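Local coordinates for Cyp101j2 (Sphingobium yanoikuyae, PDB 5KYO), which is a heme-containing cytochrome P450 monooxygenase that probably hydroxylates 1,8-cineole, at residues L57-S62 / P343-A348; V158-G163 / A177-V182; G168-T173 / R394-R399; D305-F310 / E388-L393. All blocks are in the same frame, centred on the assembly; numbering follows the deposited sequence.

Contact 1: residues L57-S62 / P343-A348; sequences LDFHQS and PTVVVA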
loop_
_atom_site.group_PDB
_atom_site.type_symbol
_atom_site.label_atom_id
_atom_site.label_comp_id
_atom_site.label_asym_id
_atom_site.label_seq_id
_atom_site.Cartn_x
_atom_site.Cartn_y
_atom_site.Cartn_z
ATOM N N LEU A 57 -5.396 16.732 13.570
ATOM C CA LEU A 57 -6.388 16.553 12.517
ATOM C C LEU A 57 -6.497 15.068 12.184
ATOM O O LEU A 57 -5.616 14.288 12.542
ATOM C CB LEU A 57 -6.000 17.345 11.261
ATOM C CG LEU A 57 -5.801 18.848 11.464
ATOM C CD1 LEU A 57 -5.298 19.527 10.189
ATOM C CD2 LEU A 57 -7.106 19.452 11.909
ATOM N N ASP A 58 -7.584 14.682 11.525
ATOM C CA ASP A 58 -7.679 13.353 10.945
ATOM C C ASP A 58 -6.824 13.305 9.682
ATOM O O ASP A 58 -6.766 14.278 8.945
ATOM C CB ASP A 58 -9.137 13.004 10.636
ATOM C CG ASP A 58 -9.269 11.860 9.656
ATOM O OD1 ASP A 58 -9.140 10.690 10.080
ATOM O OD2 ASP A 58 -9.498 12.125 8.457
ATOM N N PHE A 59 -6.163 12.174 9.434
ATOM C CA PHE A 59 -5.314 11.988 8.249
ATOM C C PHE A 59 -5.993 12.431 6.959
ATOM O O PHE A 59 -5.468 13.263 6.217
ATOM C CB PHE A 59 -4.905 10.507 8.122
ATOM C CG PHE A 59 -4.024 10.205 6.934
ATOM C CD1 PHE A 59 -4.579 9.944 5.688
ATOM C CD2 PHE A 59 -2.657 10.109 7.081
ATOM C CE1 PHE A 59 -3.788 9.646 4.610
ATOM C CE2 PHE A 59 -1.852 9.807 6.004
ATOM C CZ PHE A 59 -2.413 9.580 4.766
ATOM N N HIS A 60 -7.163 11.874 6.670
ATOM C CA HIS A 60 -7.782 12.161 5.385
ATOM C C HIS A 60 -8.368 13.583 5.336
ATOM O O HIS A 60 -8.377 14.228 4.278
ATOM C CB HIS A 60 -8.814 11.081 5.073
ATOM C CG HIS A 60 -8.184 9.752 4.792
ATOM N ND1 HIS A 60 -7.777 8.890 5.789
ATOM C CD2 HIS A 60 -7.788 9.184 3.625
ATOM C CE1 HIS A 60 -7.206 7.828 5.249
ATOM N NE2 HIS A 60 -7.202 7.983 3.936
ATOM N N GLN A 61 -8.816 14.075 6.488
ATOM C CA GLN A 61 -9.319 15.437 6.606
ATOM C C GLN A 61 -8.215 16.439 6.270
ATOM O O GLN A 61 -8.418 17.341 5.475
ATOM C CB GLN A 61 -9.863 15.679 8.020
ATOM C CG GLN A 61 -10.070 17.141 8.388
ATOM C CD GLN A 61 -10.138 17.354 9.897
ATOM O OE1 GLN A 61 -9.399 16.725 10.656
ATOM N NE2 GLN A 61 -11.028 18.244 10.337
ATOM N N SER A 62 -7.051 16.252 6.886
ATOM C CA SER A 62 -5.842 17.019 6.590
ATOM C C SER A 62 -5.587 17.170 5.086
ATOM O O SER A 62 -5.342 18.288 4.578
ATOM C CB SER A 62 -4.639 16.343 7.260
ATOM O OG SER A 62 -3.445 17.076 7.063
ATOM N N PRO A 343 -1.445 10.952 -5.667
ATOM C CA PRO A 343 -1.874 10.136 -4.525
ATOM C C PRO A 343 -3.242 9.480 -4.697
ATOM O O PRO A 343 -4.218 10.120 -5.101
ATOM C CB PRO A 343 -1.904 11.145 -3.367
ATOM C CG PRO A 343 -1.005 12.256 -3.818
ATOM C CD PRO A 343 -1.244 12.357 -5.285
ATOM N N THR A 344 -3.315 8.200 -4.355
ATOM C CA THR A 344 -4.598 7.527 -4.339
ATOM C C THR A 344 -5.539 8.278 -3.398
ATOM O O THR A 344 -6.741 8.225 -3.569
ATOM C CB THR A 344 -4.480 6.059 -3.894
ATOM O OG1 THR A 344 -4.027 6.013 -2.543
ATOM C CG2 THR A 344 -3.454 5.319 -4.760
ATOM N N VAL A 345 -4.959 8.973 -2.420
ATOM C CA VAL A 345 -5.695 9.695 -1.377
ATOM C C VAL A 345 -6.616 10.773 -1.938
ATOM O O VAL A 345 -7.759 10.906 -1.496
ATOM C CB VAL A 345 -4.731 10.366 -0.363
ATOM C CG1 VAL A 345 -5.513 11.099 0.734
ATOM C CG2 VAL A 345 -3.791 9.336 0.235
ATOM N N VAL A 346 -6.134 11.521 -2.930
ATOM C CA VAL A 346 -6.901 12.654 -3.454
ATOM C C VAL A 346 -8.037 12.199 -4.365
ATOM O O VAL A 346 -8.907 12.992 -4.723
ATOM C CB VAL A 346 -5.991 13.659 -4.200
ATOM C CG1 VAL A 346 -4.810 14.017 -3.321
ATOM C CG2 VAL A 346 -5.508 13.092 -5.507
ATOM N N VAL A 347 -8.058 10.913 -4.694
ATOM C CA VAL A 347 -9.103 10.364 -5.554
ATOM C C VAL A 347 -10.428 10.187 -4.795
ATOM O O VAL A 347 -11.402 10.898 -5.069
ATOM C CB VAL A 347 -8.661 9.015 -6.178
ATOM C CG1 VAL A 347 -9.815 8.355 -6.908
ATOM C CG2 VAL A 347 -7.497 9.244 -7.125
ATOM N N ALA A 348 -10.468 9.277 -3.825
ATOM C CA ALA A 348 -11.719 9.014 -3.106
ATOM C C ALA A 348 -12.115 10.152 -2.172
ATOM O O ALA A 348 -13.273 10.243 -1.774
ATOM C CB ALA A 348 -11.616 7.700 -2.307
#

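Contact 2: residues V158-G163 / A177-V182; sequences VSLIEG and AEQLPV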
loop_
_atom_site.group_PDB
_atom_site.type_symbol
_atom_site.label_atom_id
_atom_site.label_comp_id
_atom_site.label_asym_id
_atom_site.label_seq_id
_atom_site.Cartn_x
_atom_site.Cartn_y
_atom_site.Cartn_z
ATOM N N VAL A 158 -6.007 -16.093 14.542
ATOM C CA VAL A 158 -6.550 -16.709 15.748
ATOM C C VAL A 158 -5.486 -16.850 16.827
ATOM O O VAL A 158 -5.737 -16.558 17.989
ATOM C CB VAL A 158 -7.165 -18.119 15.448
ATOM C CG1 VAL A 158 -7.408 -18.903 16.729
ATOM C CG2 VAL A 158 -8.448 -17.993 14.636
ATOM N N SER A 159 -4.293 -17.307 16.439
ATOM C CA SER A 159 -3.225 -17.534 17.403
ATOM C C SER A 159 -2.798 -16.217 18.043
ATOM O O SER A 159 -2.566 -16.146 19.249
ATOM C CB SER A 159 -2.032 -18.246 16.743
ATOM O OG SER A 159 -1.291 -17.385 15.887
ATOM N N LEU A 160 -2.722 -15.170 17.241
ATOM C CA LEU A 160 -2.316 -13.881 17.768
ATOM C C LEU A 160 -3.365 -13.333 18.728
ATOM O O LEU A 160 -3.027 -12.870 19.808
ATOM C CB LEU A 160 -2.056 -12.893 16.629
ATOM C CG LEU A 160 -0.882 -13.301 15.714
ATOM C CD1 LEU A 160 -0.913 -12.509 14.427
ATOM C CD2 LEU A 160 0.440 -13.070 16.428
ATOM N N ILE A 161 -4.630 -13.399 18.333
ATOM C CA ILE A 161 -5.711 -12.871 19.173
ATOM C C ILE A 161 -5.816 -13.645 20.471
ATOM O O ILE A 161 -5.988 -13.050 21.531
ATOM C CB ILE A 161 -7.068 -12.922 18.427
ATOM C CG1 ILE A 161 -7.022 -11.990 17.196
ATOM C CG2 ILE A 161 -8.228 -12.633 19.381
ATOM C CD1 ILE A 161 -8.105 -12.261 16.175
ATOM N N GLU A 162 -5.722 -14.978 20.414
ATOM C CA GLU A 162 -5.872 -15.718 21.660
ATOM C C GLU A 162 -4.705 -15.419 22.591
ATOM O O GLU A 162 -4.846 -15.468 23.821
ATOM C CB GLU A 162 -6.000 -17.214 21.399
ATOM C CG GLU A 162 -7.309 -17.571 20.758
ATOM C CD GLU A 162 -8.505 -17.255 21.645
ATOM O OE1 GLU A 162 -8.357 -17.222 22.888
ATOM O OE2 GLU A 162 -9.600 -17.051 21.092
ATOM N N GLY A 163 -3.571 -15.065 21.988
ATOM C CA GLY A 163 -2.374 -14.683 22.713
ATOM C C GLY A 163 -2.588 -13.521 23.668
ATOM O O GLY A 163 -2.272 -13.630 24.849
ATOM N N ALA A 177 -0.984 -6.428 13.721
ATOM C CA ALA A 177 -0.924 -6.064 12.307
ATOM C C ALA A 177 0.427 -6.419 11.718
ATOM O O ALA A 177 0.483 -6.999 10.662
ATOM C CB ALA A 177 -1.215 -4.565 12.109
ATOM N N GLU A 178 1.498 -6.070 12.422
ATOM C CA GLU A 178 2.865 -6.296 11.933
ATOM C C GLU A 178 3.275 -7.772 11.914
ATOM O O GLU A 178 4.259 -8.149 11.255
ATOM C CB GLU A 178 3.867 -5.502 12.775
ATOM C CG GLU A 178 3.964 -4.035 12.347
ATOM C CD GLU A 178 4.760 -3.150 13.307
ATOM O OE1 GLU A 178 5.274 -3.660 14.324
ATOM O OE2 GLU A 178 4.870 -1.929 13.034
ATOM N N GLN A 179 2.532 -8.607 12.630
ATOM C CA GLN A 179 2.850 -10.035 12.717
ATOM C C GLN A 179 2.315 -10.854 11.545
ATOM O O GLN A 179 2.522 -12.054 11.493
ATOM C CB GLN A 179 2.295 -10.610 14.018
ATOM C CG GLN A 179 2.717 -9.844 15.247
ATOM C CD GLN A 179 4.132 -10.149 15.649
ATOM O OE1 GLN A 179 4.768 -11.043 15.089
ATOM N NE2 GLN A 179 4.645 -9.402 16.616
ATOM N N LEU A 180 1.597 -10.213 10.629
ATOM C CA LEU A 180 0.883 -10.931 9.573
ATOM C C LEU A 180 1.619 -11.038 8.212
ATOM O O LEU A 180 1.733 -12.135 7.661
ATOM C CB LEU A 180 -0.494 -10.283 9.350
ATOM C CG LEU A 180 -1.517 -10.409 10.482
ATOM C CD1 LEU A 180 -2.753 -9.558 10.177
ATOM C CD2 LEU A 180 -1.893 -11.875 10.656
ATOM N N PRO A 181 2.081 -9.905 7.640
ATOM C CA PRO A 181 2.369 -10.030 6.196
ATOM C C PRO A 181 3.595 -10.860 5.784
ATOM O O PRO A 181 3.582 -11.422 4.681
ATOM C CB PRO A 181 2.564 -8.575 5.744
ATOM C CG PRO A 181 1.847 -7.746 6.774
ATOM C CD PRO A 181 2.017 -8.490 8.074
ATOM N N VAL A 182 4.637 -10.909 6.602
ATOM C CA VAL A 182 5.819 -11.651 6.189
ATOM C C VAL A 182 5.488 -13.134 6.266
ATOM O O VAL A 182 5.788 -13.903 5.341
ATOM C CB VAL A 182 7.055 -11.311 7.038
ATOM C CG1 VAL A 182 8.316 -11.883 6.363
ATOM C CG2 VAL A 182 7.210 -9.821 7.127
#

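Contact 3: residues G168-T173 / R394-R399; sequences GRCNFT and REWFAR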
loop_
_atom_site.group_PDB
_atom_site.type_symbol
_atom_site.label_atom_id
_atom_site.label_comp_id
_atom_site.label_asym_id
_atom_site.label_seq_id
_atom_site.Cartn_x
_atom_site.Cartn_y
_atom_site.Cartn_z
ATOM N N GLY A 168 -6.515 -8.021 28.046
ATOM C CA GLY A 168 -7.448 -6.913 28.022
ATOM C C GLY A 168 -6.921 -5.670 27.321
ATOM O O GLY A 168 -7.558 -4.624 27.367
ATOM N N ARG A 169 -5.753 -5.782 26.684
ATOM C CA ARG A 169 -5.177 -4.678 25.951
ATOM C C ARG A 169 -4.061 -5.175 25.048
ATOM O O ARG A 169 -3.462 -6.242 25.292
ATOM C CB ARG A 169 -4.640 -3.585 26.895
ATOM C CG ARG A 169 -3.398 -3.989 27.686
ATOM C CD ARG A 169 -3.100 -2.986 28.792
ATOM N NE ARG A 169 -2.628 -1.687 28.302
ATOM C CZ ARG A 169 -1.344 -1.392 28.115
ATOM N NH1 ARG A 169 -0.424 -2.314 28.358
ATOM N NH2 ARG A 169 -0.973 -0.191 27.675
ATOM N N CYS A 170 -3.831 -4.436 23.974
ATOM C CA CYS A 170 -2.657 -4.692 23.145
ATOM C C CYS A 170 -2.264 -3.470 22.325
ATOM O O CYS A 170 -3.102 -2.649 21.954
ATOM C CB CYS A 170 -2.906 -5.877 22.209
ATOM S SG CYS A 170 -4.072 -5.556 20.841
ATOM N N ASN A 171 -0.975 -3.369 22.023
ATOM C CA ASN A 171 -0.541 -2.476 20.965
ATOM C C ASN A 171 -0.904 -3.144 19.641
ATOM O O ASN A 171 -0.305 -4.159 19.262
ATOM C CB ASN A 171 0.956 -2.182 21.063
ATOM C CG ASN A 171 1.398 -1.113 20.081
ATOM O OD1 ASN A 171 1.559 -1.381 18.891
ATOM N ND2 ASN A 171 1.601 0.106 20.577
ATOM N N PHE A 172 -1.921 -2.618 18.958
ATOM C CA PHE A 172 -2.483 -3.315 17.798
ATOM C C PHE A 172 -1.473 -3.432 16.656
ATOM O O PHE A 172 -1.329 -4.487 16.043
ATOM C CB PHE A 172 -3.760 -2.618 17.285
ATOM C CG PHE A 172 -4.362 -3.284 16.060
ATOM C CD1 PHE A 172 -5.217 -4.375 16.192
ATOM C CD2 PHE A 172 -4.065 -2.821 14.780
ATOM C CE1 PHE A 172 -5.766 -5.010 15.058
ATOM C CE2 PHE A 172 -4.595 -3.445 13.645
ATOM C CZ PHE A 172 -5.455 -4.546 13.788
ATOM N N THR A 173 -0.763 -2.351 16.367
ATOM C CA THR A 173 0.173 -2.387 15.248
ATOM C C THR A 173 1.317 -3.366 15.515
ATOM O O THR A 173 1.565 -4.242 14.693
ATOM C CB THR A 173 0.738 -0.987 14.915
ATOM O OG1 THR A 173 -0.337 -0.154 14.489
ATOM C CG2 THR A 173 1.752 -1.072 13.777
ATOM N N ARG A 394 -13.417 -11.080 10.735
ATOM C CA ARG A 394 -14.276 -12.161 11.220
ATOM C C ARG A 394 -13.742 -12.769 12.508
ATOM O O ARG A 394 -14.489 -12.950 13.466
ATOM C CB ARG A 394 -14.438 -13.255 10.162
ATOM C CG ARG A 394 -15.289 -12.833 8.976
ATOM C CD ARG A 394 -15.573 -13.988 8.027
ATOM N NE ARG A 394 -16.146 -13.533 6.762
ATOM C CZ ARG A 394 -16.673 -14.341 5.847
ATOM N NH1 ARG A 394 -16.712 -15.649 6.058
ATOM N NH2 ARG A 394 -17.173 -13.839 4.723
ATOM N N GLU A 395 -12.459 -13.110 12.535
ATOM C CA GLU A 395 -11.889 -13.685 13.758
ATOM C C GLU A 395 -11.770 -12.693 14.916
ATOM O O GLU A 395 -11.867 -13.100 16.066
ATOM C CB GLU A 395 -10.517 -14.297 13.481
ATOM C CG GLU A 395 -10.562 -15.391 12.433
ATOM C CD GLU A 395 -11.457 -16.566 12.826
ATOM O OE1 GLU A 395 -11.691 -16.778 14.034
ATOM O OE2 GLU A 395 -11.917 -17.287 11.923
ATOM N N TRP A 396 -11.521 -11.414 14.632
ATOM C CA TRP A 396 -11.434 -10.448 15.704
ATOM C C TRP A 396 -12.821 -10.340 16.346
ATOM O O TRP A 396 -12.964 -10.479 17.564
ATOM C CB TRP A 396 -10.937 -9.063 15.216
ATOM C CG TRP A 396 -10.665 -8.126 16.378
ATOM C CD1 TRP A 396 -11.593 -7.463 17.130
ATOM C CD2 TRP A 396 -9.388 -7.778 16.927
ATOM N NE1 TRP A 396 -10.977 -6.733 18.109
ATOM C CE2 TRP A 396 -9.622 -6.918 18.016
ATOM C CE3 TRP A 396 -8.070 -8.128 16.616
ATOM C CZ2 TRP A 396 -8.590 -6.377 18.776
ATOM C CZ3 TRP A 396 -7.045 -7.587 17.381
ATOM C CH2 TRP A 396 -7.312 -6.722 18.443
ATOM N N PHE A 397 -13.851 -10.128 15.530
ATOM C CA PHE A 397 -15.178 -9.877 16.096
ATOM C C PHE A 397 -15.779 -11.121 16.766
ATOM O O PHE A 397 -16.624 -10.995 17.645
ATOM C CB PHE A 397 -16.129 -9.328 15.032
ATOM C CG PHE A 397 -16.038 -7.832 14.887
ATOM C CD1 PHE A 397 -16.627 -7.000 15.825
ATOM C CD2 PHE A 397 -15.300 -7.272 13.861
ATOM C CE1 PHE A 397 -16.529 -5.624 15.703
ATOM C CE2 PHE A 397 -15.181 -5.898 13.739
ATOM C CZ PHE A 397 -15.786 -5.073 14.651
ATOM N N ALA A 398 -15.325 -12.312 16.389
ATOM C CA ALA A 398 -15.784 -13.513 17.083
ATOM C C ALA A 398 -15.288 -13.548 18.531
ATOM O O ALA A 398 -15.975 -14.097 19.408
ATOM C CB ALA A 398 -15.337 -14.775 16.358
ATOM N N ARG A 399 -14.107 -12.976 18.763
ATOM C CA ARG A 399 -13.373 -13.120 20.019
ATOM C C ARG A 399 -13.327 -11.877 20.913
ATOM O O ARG A 399 -13.339 -12.001 22.133
ATOM C CB ARG A 399 -11.923 -13.566 19.729
ATOM C CG ARG A 399 -11.849 -14.936 19.038
ATOM C CD ARG A 399 -10.457 -15.348 18.539
ATOM N NE ARG A 399 -10.480 -16.792 18.238
ATOM C CZ ARG A 399 -10.995 -17.280 17.122
ATOM N NH1 ARG A 399 -11.478 -16.430 16.226
ATOM N NH2 ARG A 399 -11.043 -18.596 16.893
#

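Contact 4: residues D305-F310 / E388-L393; sequences DALLEF and EMKVVL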
loop_
_atom_site.group_PDB
_atom_site.type_symbol
_atom_site.label_atom_id
_atom_site.label_comp_id
_atom_site.label_asym_id
_atom_site.label_seq_id
_atom_site.Cartn_x
_atom_site.Cartn_y
_atom_site.Cartn_z
ATOM N N ASP A 305 -19.462 -5.926 3.211
ATOM C CA ASP A 305 -19.748 -4.582 2.712
ATOM C C ASP A 305 -18.958 -3.529 3.485
ATOM O O ASP A 305 -18.567 -2.509 2.946
ATOM C CB ASP A 305 -21.254 -4.316 2.807
ATOM C CG ASP A 305 -21.654 -2.972 2.248
ATOM O OD1 ASP A 305 -21.636 -2.814 1.008
ATOM O OD2 ASP A 305 -22.011 -2.088 3.051
ATOM N N ALA A 306 -18.763 -3.793 4.778
ATOM C CA ALA A 306 -17.940 -2.936 5.625
ATOM C C ALA A 306 -16.531 -2.926 5.053
ATOM O O ALA A 306 -15.877 -1.899 4.995
ATOM C CB ALA A 306 -17.927 -3.427 7.050
ATOM N N LEU A 307 -16.079 -4.096 4.630
ATOM C CA LEU A 307 -14.778 -4.242 3.995
ATOM C C LEU A 307 -14.623 -3.305 2.793
ATOM O O LEU A 307 -13.644 -2.571 2.667
ATOM C CB LEU A 307 -14.598 -5.699 3.556
ATOM C CG LEU A 307 -13.234 -6.192 3.117
ATOM C CD1 LEU A 307 -13.166 -7.684 3.444
ATOM C CD2 LEU A 307 -13.045 -5.955 1.635
ATOM N N LEU A 308 -15.612 -3.326 1.913
ATOM C CA LEU A 308 -15.569 -2.486 0.731
ATOM C C LEU A 308 -15.480 -1.002 1.095
ATOM O O LEU A 308 -14.785 -0.242 0.422
ATOM C CB LEU A 308 -16.785 -2.770 -0.155
ATOM C CG LEU A 308 -16.914 -4.244 -0.578
ATOM C CD1 LEU A 308 -18.117 -4.454 -1.481
ATOM C CD2 LEU A 308 -15.651 -4.764 -1.255
ATOM N N GLU A 309 -16.144 -0.600 2.179
ATOM C CA GLU A 309 -16.139 0.810 2.621
ATOM C C GLU A 309 -14.829 1.200 3.326
ATOM O O GLU A 309 -14.393 2.348 3.235
ATOM C CB GLU A 309 -17.352 1.084 3.532
ATOM C CG GLU A 309 -17.448 2.513 4.097
ATOM C CD GLU A 309 -17.832 3.549 3.060
ATOM O OE1 GLU A 309 -17.777 3.248 1.857
ATOM O OE2 GLU A 309 -18.247 4.659 3.458
ATOM N N PHE A 310 -14.204 0.260 4.032
ATOM C CA PHE A 310 -12.862 0.490 4.580
ATOM C C PHE A 310 -11.860 0.745 3.437
ATOM O O PHE A 310 -11.004 1.609 3.552
ATOM C CB PHE A 310 -12.380 -0.698 5.445
ATOM C CG PHE A 310 -12.970 -0.725 6.854
ATOM C CD1 PHE A 310 -12.675 0.274 7.772
ATOM C CD2 PHE A 310 -13.783 -1.772 7.248
ATOM C CE1 PHE A 310 -13.228 0.246 9.059
ATOM C CE2 PHE A 310 -14.331 -1.816 8.533
ATOM C CZ PHE A 310 -14.053 -0.795 9.432
ATOM N N GLU A 388 -7.332 -11.102 3.466
ATOM C CA GLU A 388 -6.760 -10.823 4.785
ATOM C C GLU A 388 -7.715 -10.003 5.668
ATOM O O GLU A 388 -7.948 -10.356 6.805
ATOM C CB GLU A 388 -5.438 -10.063 4.666
ATOM C CG GLU A 388 -4.271 -10.859 4.125
ATOM C CD GLU A 388 -3.130 -9.943 3.729
ATOM O OE1 GLU A 388 -3.348 -8.714 3.735
ATOM O OE2 GLU A 388 -2.026 -10.432 3.423
ATOM N N MET A 389 -8.258 -8.919 5.120
ATOM C CA MET A 389 -9.180 -8.057 5.860
ATOM C C MET A 389 -10.394 -8.826 6.366
ATOM O O MET A 389 -10.788 -8.680 7.516
ATOM C CB MET A 389 -9.638 -6.893 4.980
ATOM C CG MET A 389 -10.535 -5.898 5.698
ATOM S SD MET A 389 -9.749 -5.203 7.160
ATOM C CE MET A 389 -8.232 -4.557 6.457
ATOM N N LYS A 390 -10.968 -9.648 5.492
ATOM C CA LYS A 390 -12.140 -10.435 5.830
ATOM C C LYS A 390 -11.883 -11.394 6.984
ATOM O O LYS A 390 -12.673 -11.476 7.940
ATOM C CB LYS A 390 -12.621 -11.222 4.608
ATOM C CG LYS A 390 -13.978 -11.880 4.815
ATOM C CD LYS A 390 -14.343 -12.742 3.617
ATOM C CE LYS A 390 -13.381 -13.910 3.461
ATOM N NZ LYS A 390 -13.813 -14.819 2.368
ATOM N N VAL A 391 -10.790 -12.138 6.896
ATOM C CA VAL A 391 -10.484 -13.116 7.936
ATOM C C VAL A 391 -10.211 -12.392 9.247
ATOM O O VAL A 391 -10.633 -12.830 10.329
ATOM C CB VAL A 391 -9.273 -13.999 7.553
ATOM C CG1 VAL A 391 -8.912 -14.918 8.700
ATOM C CG2 VAL A 391 -9.601 -14.800 6.317
ATOM N N VAL A 392 -9.529 -11.255 9.151
ATOM C CA VAL A 392 -9.140 -10.547 10.353
ATOM C C VAL A 392 -10.374 -9.994 11.055
ATOM O O VAL A 392 -10.507 -10.125 12.270
ATOM C CB VAL A 392 -8.132 -9.401 10.057
ATOM C CG1 VAL A 392 -8.054 -8.427 11.228
ATOM C CG2 VAL A 392 -6.745 -9.993 9.751
ATOM N N LEU A 393 -11.268 -9.388 10.277
ATOM C CA LEU A 393 -12.490 -8.824 10.810
ATOM C C LEU A 393 -13.326 -9.947 11.424
ATOM O O LEU A 393 -13.856 -9.793 12.506
ATOM C CB LEU A 393 -13.284 -8.109 9.723
ATOM C CG LEU A 393 -12.733 -6.734 9.308
ATOM C CD1 LEU A 393 -13.414 -6.286 8.035
ATOM C CD2 LEU A 393 -12.927 -5.717 10.403
#

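Contact 1: residues L57-S62 / P343-A348
His-60, near the start of helix 59-69, and Val-345, in the short helix 344-348, bring the two backbones closest, with their CA atoms 7.5 Å apart. The contact is small and wholly apolar. Val-345 aims its CB at the other segment and offers one methyl to each of two neighbouring rings. Its CG1 lies anti to the backbone N (chi1 -179°) and meets the imidazole of His-60, with CG1 4.1 Å from His-60 CD2. CG2, beside the backbone N, lies near the plane of the Phe-59 ring at its edge. That approach is loose, 4.4 Å from Val-345 CG2 to Phe-59 CE1.

The two rings also pack on each other. Phe-59 CD1 stands 3.3 Å above the plane of the His-60 imidazole, over its centre, so the benzene edge covers one imidazole face. The imidazole is also held at its polar end: NE2 is hydrogen-bonded to the carbonyl O of Pro-315, which can only accept, so this nitrogen carries a proton.

The helix start is secured by a capping box. Gln-61 N gives a bond of 2.9 Å to Asp-58 OD2. In return Asp-58 N donates to Gln-61 OE1, also at 2.9 Å and in the carbonyl plane.

Phe-281 of helix 273-288 meets both Phe-59 and His-60 edge-to-face. Trp-63, further along helix 59-69, touches Val-345. Helix 344-348 directly follows strand 339-343 of the five-stranded sheet, and its Thr-344 touches the heme. The contact ties the first helix of the chain, 59-69, to the end of a strand beside the cofactor.

Contact 2: residues V158-G163 / A177-V182
This is a small, partly buried apolar contact in which Leu-160 of helix 149-164 packs on Gln-179 and Leu-180, in the turn that leads into helix 181-188. Between the two segments come strand 169-171 and most of helix 172-177, whose last residue, Ala-177, begins the turn.

Leu-160 points its CB at the turn and forks over it with both methyls. CD1 touches two residues at once. It lies 3.8 Å from Gln-179 CB and 3.9 Å from Leu-180 CD2. CD2 reaches only Gln-179, at 3.9 Å from its CB. The turn is a type I beta turn from Ala-177 to Leu-180, and it puts these two consecutive side chains within range of one leucine.

Gln-179 takes part through its aliphatic carbons. Its chain bends at chi2 (-77°) and carries the amide away from Leu-160. NE2 is hydrogen-bonded to the carbonyl O of His-174. Leu-180 also packs against Leu-279 of helix 273-288, and Phe-176 adds to the cover over Leu-160.

No hydrogen bond joins the two segments. They are held by van der Waals contact of methyl and methylene groups, while the one polar side chain involved spends its amide on a partner of its own.

Contact 3: residues G168-T173 / R394-R399
Phe-172 and Trp-396 form an aromatic pair, and Cys-170 adds a sulfur contact to the same indole. The pair is an offset edge-to-face arrangement. The edge of Phe-172 is turned toward the face of the six-membered ring of Trp-396, with centroids 5.5 Å apart and planes at 65°. The nearest atoms are Phe-172 CE1 and Trp-396 CZ3, at 3.7 Å. Phe-172 CD1 sits beside them, 3.9 Å from Trp-396 CH2. In both residues CG is anti to the backbone N (chi1 179° and -172°), which swings each ring into the gap between the backbones. Phe-172 CA and Trp-396 CA are 11.6 Å apart.

The sulfur contact is apolar and longer. Cys-170 SG lies near the indole plane, at its edge, 4.2 Å from Trp-396 CH2. The phenyl ring and the sulfur meet the far end of the indole from different directions.

More aromatic rings close around the pair. Phe-283 stacks on Phe-172 and also meets Trp-396, while Phe-176 meets both. Strand 169-171 pairs with strand 425-427, whose Leu-426 touches both rings. The contact joins this three-stranded sheet, completed by 404-405, and the start of helix 172-177 to the last turns of helix 382-399.

Contact 4: residues D305-F310 / E388-L393
Leu-307 lies two residues before Glu-309, the glutamate of the ExxR motif of P450s, and packs on Met-389 and Lys-390. Its helix, 303-313, corresponds to the K helix of the family. Helix 382-399, which follows the heme-binding loop, corresponds to the L helix.

Leu-307 reaches across with CG anti to its own amide nitrogen (chi1 -168°). Its CD1 methyl comes down on the backbone of the partner helix, 3.6 Å from Lys-390 N and 3.8 Å from Lys-390 CB. The same methyl is 3.9 Å from Met-389 CB. Leu-307 CG lies 3.7 Å from Met-389 CG, and the two side chains run past each other in opposite directions. Met-389 is modelled in two conformers, so these distances hold for the one given. Its side chain lies near the heme and also touches Leu-279 of helix 273-288.

The Lys-390 chain leads away from Leu-307, and its amine has a long, weak ion pair with Glu-150. On helix 303-313, Glu-309 forms salt bridges with Arg-312, Arg-364 and Arg-367. The chemistry is thus divided: apolar packing joins the two helices, and the charged network of the ExxR glutamate is built with other partners.

How the contacts relate
Contacts 1, 3 and 4 are buried, and contact 2 is only partly so. Contacts 3 and 4 share helix 382-399, on adjoining segments. Contact 4 is nearer the heme, and contact 3 is further along toward the three-stranded sheet. Contact 2 touches both: Leu-180 packs on Val-392, and Glu-162 OE2 forms a 3.0 Å salt bridge with Arg-399 NE. Contact 1 stands apart, with no touch to the others, its centre about 20 Å from that of contact 4. No hydrogen bond crosses any of the four. Contacts 2 and 4 rest on aliphatic groups, contact 3 mainly on aromatic rings, and contact 1 on a valine against two rings.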